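Local coordinates for protein Polyphosphate:AMP phosphotransferase (Pseudomonas aeruginosa PAO1, PDB 3CZP) that uses inorganic polyphosphate as phosphate donor to convert AMP to ADP, and GMP to GDP less efficiently, with magnesium as cofactor, at residues Leu265-Tyr270 and Trp410-Lys415. Numbering follows the deposited sequence.
Sequences LDLGQY and WLAIDK
Two leucines of the loop between helices 260-263 and 273-292 cover the C-terminal end of strand 404-412. Leu267 carries most of the contact. Its CG stands anti to the carbonyl carbon (chi1 -60°), and its two methyls lie against one side of the backbone leaving the strand. Leu267 CD2 lies 4.0 Å from Ala412 O and 4.2 Å from Ala412 CB. Leu267 CD1 reaches 4.0 Å from Asp414 N and 4.1 Å from Asp414 CB. Leu267 and Asp414 run past each other in opposite directions. Leu265 meets the strand by one branch tip: its CD1 is 3.9 Å from Ala412 CB. Ile413 CB points away from the loop, and its side chain packs on helix 415-427.

The far side of the loop is looser and more polar. Asp266 to Gln269 form a type I turn, with Asp266 and Gly268 exposed. Asp266 OD1 accepts from Gly268 N at 3.0 Å, an Asx turn; the N-H comes from above the carboxylate plane. Gln269 NE2 gives a straighter bond to Asp266 O, 2.8 Å at 160°, on a lone pair.

Asp414 N-caps helix 415-427 through OD1 to Thr417 N, and its OD2 bonds Asn473 ND2. No hydrogen bond joins loop and strand end. In this second PPK2 domain, of the P-loop NTPase clan, the contact therefore rests on leucine methyls packed against Ala412 and backbone; polar groups serve turn, cap and Asn473.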
# COMPACT_ATOMS: atom_id res chain seq x y z
N LEU A 265 39.93 -0.45 12.46
CA LEU A 265 39.77 -1.66 11.64
C LEU A 265 41.05 -2.06 10.93
O LEU A 265 41.82 -1.21 10.48
CB LEU A 265 38.71 -1.50 10.56
CG LEU A 265 37.29 -1.44 11.08
CD1 LEU A 265 36.38 -1.04 9.94
CD2 LEU A 265 36.94 -2.80 11.64
N ASP A 266 41.22 -3.37 10.80
CA ASP A 266 42.32 -3.92 10.04
C ASP A 266 41.79 -4.29 8.66
O ASP A 266 41.31 -5.40 8.40
CB ASP A 266 42.90 -5.12 10.78
CG ASP A 266 44.04 -5.76 10.05
OD1 ASP A 266 44.35 -5.31 8.92
OD2 ASP A 266 44.60 -6.74 10.60
N LEU A 267 41.93 -3.33 7.75
CA LEU A 267 41.42 -3.47 6.40
C LEU A 267 42.39 -4.23 5.50
O LEU A 267 42.15 -4.36 4.30
CB LEU A 267 41.16 -2.09 5.80
CG LEU A 267 40.16 -1.15 6.47
CD1 LEU A 267 40.05 0.09 5.62
CD2 LEU A 267 38.81 -1.82 6.64
N GLY A 268 43.49 -4.72 6.10
CA GLY A 268 44.46 -5.59 5.43
C GLY A 268 44.04 -7.05 5.38
O GLY A 268 44.73 -7.86 4.79
N GLN A 269 42.89 -7.41 5.96
CA GLN A 269 42.47 -8.83 5.98
C GLN A 269 41.89 -9.34 4.66
O GLN A 269 41.27 -8.58 3.91
CB GLN A 269 41.45 -9.05 7.07
CG GLN A 269 41.94 -8.77 8.47
CD GLN A 269 40.81 -8.76 9.44
OE1 GLN A 269 40.53 -9.77 10.08
NE2 GLN A 269 40.10 -7.65 9.51
N TYR A 270 42.08 -10.64 4.41
CA TYR A 270 41.62 -11.29 3.18
C TYR A 270 41.46 -12.83 3.26
O TYR A 270 41.83 -13.45 4.24
CB TYR A 270 42.56 -10.95 2.02
CG TYR A 270 43.94 -11.54 2.12
CD1 TYR A 270 44.27 -12.71 1.43
CD2 TYR A 270 44.91 -10.96 2.93
CE1 TYR A 270 45.54 -13.26 1.53
CE2 TYR A 270 46.19 -11.52 3.05
CZ TYR A 270 46.49 -12.66 2.32
OH TYR A 270 47.73 -13.21 2.43
N TRP A 410 28.11 -2.35 7.92
CA TRP A 410 28.79 -1.24 7.33
C TRP A 410 29.99 -1.82 6.64
O TRP A 410 30.90 -2.30 7.30
CB TRP A 410 29.26 -0.20 8.37
CG TRP A 410 30.07 0.83 7.70
CD1 TRP A 410 31.45 0.89 7.62
CD2 TRP A 410 29.58 1.89 6.87
NE1 TRP A 410 31.83 1.97 6.82
CE2 TRP A 410 30.71 2.60 6.35
CE3 TRP A 410 28.29 2.32 6.51
CZ2 TRP A 410 30.58 3.70 5.52
CZ3 TRP A 410 28.18 3.44 5.67
CH2 TRP A 410 29.30 4.10 5.18
N LEU A 411 29.97 -1.80 5.32
CA LEU A 411 31.09 -2.29 4.54
C LEU A 411 32.11 -1.17 4.38
O LEU A 411 31.84 -0.15 3.73
CB LEU A 411 30.67 -2.86 3.17
CG LEU A 411 30.32 -4.36 3.15
CD1 LEU A 411 29.20 -4.70 4.10
CD2 LEU A 411 29.95 -4.75 1.69
N ALA A 412 33.28 -1.38 4.96
CA ALA A 412 34.32 -0.35 5.01
C ALA A 412 35.42 -0.66 4.00
O ALA A 412 35.92 -1.78 3.94
CB ALA A 412 34.87 -0.25 6.44
N ILE A 413 35.78 0.34 3.19
CA ILE A 413 36.94 0.26 2.32
C ILE A 413 37.74 1.54 2.50
O ILE A 413 37.20 2.54 3.03
CB ILE A 413 36.61 0.05 0.79
CG1 ILE A 413 35.86 1.22 0.19
CG2 ILE A 413 35.89 -1.29 0.50
CD1 ILE A 413 35.38 0.95 -1.30
N ASP A 414 39.02 1.54 2.08
CA ASP A 414 39.81 2.78 2.15
C ASP A 414 39.69 3.58 0.85
O ASP A 414 39.08 3.10 -0.13
CB ASP A 414 41.25 2.55 2.61
CG ASP A 414 42.01 1.59 1.72
OD1 ASP A 414 41.77 1.63 0.50
OD2 ASP A 414 42.85 0.80 2.25
N LYS A 415 40.22 4.80 0.87
CA LYS A 415 40.05 5.75 -0.25
C LYS A 415 40.74 5.22 -1.50
O LYS A 415 40.27 5.42 -2.62
CB LYS A 415 40.68 7.12 0.07
CG LYS A 415 40.16 7.87 1.28
CD LYS A 415 40.91 9.20 1.46
CE LYS A 415 40.91 9.74 2.89
NZ LYS A 415 41.81 10.96 2.98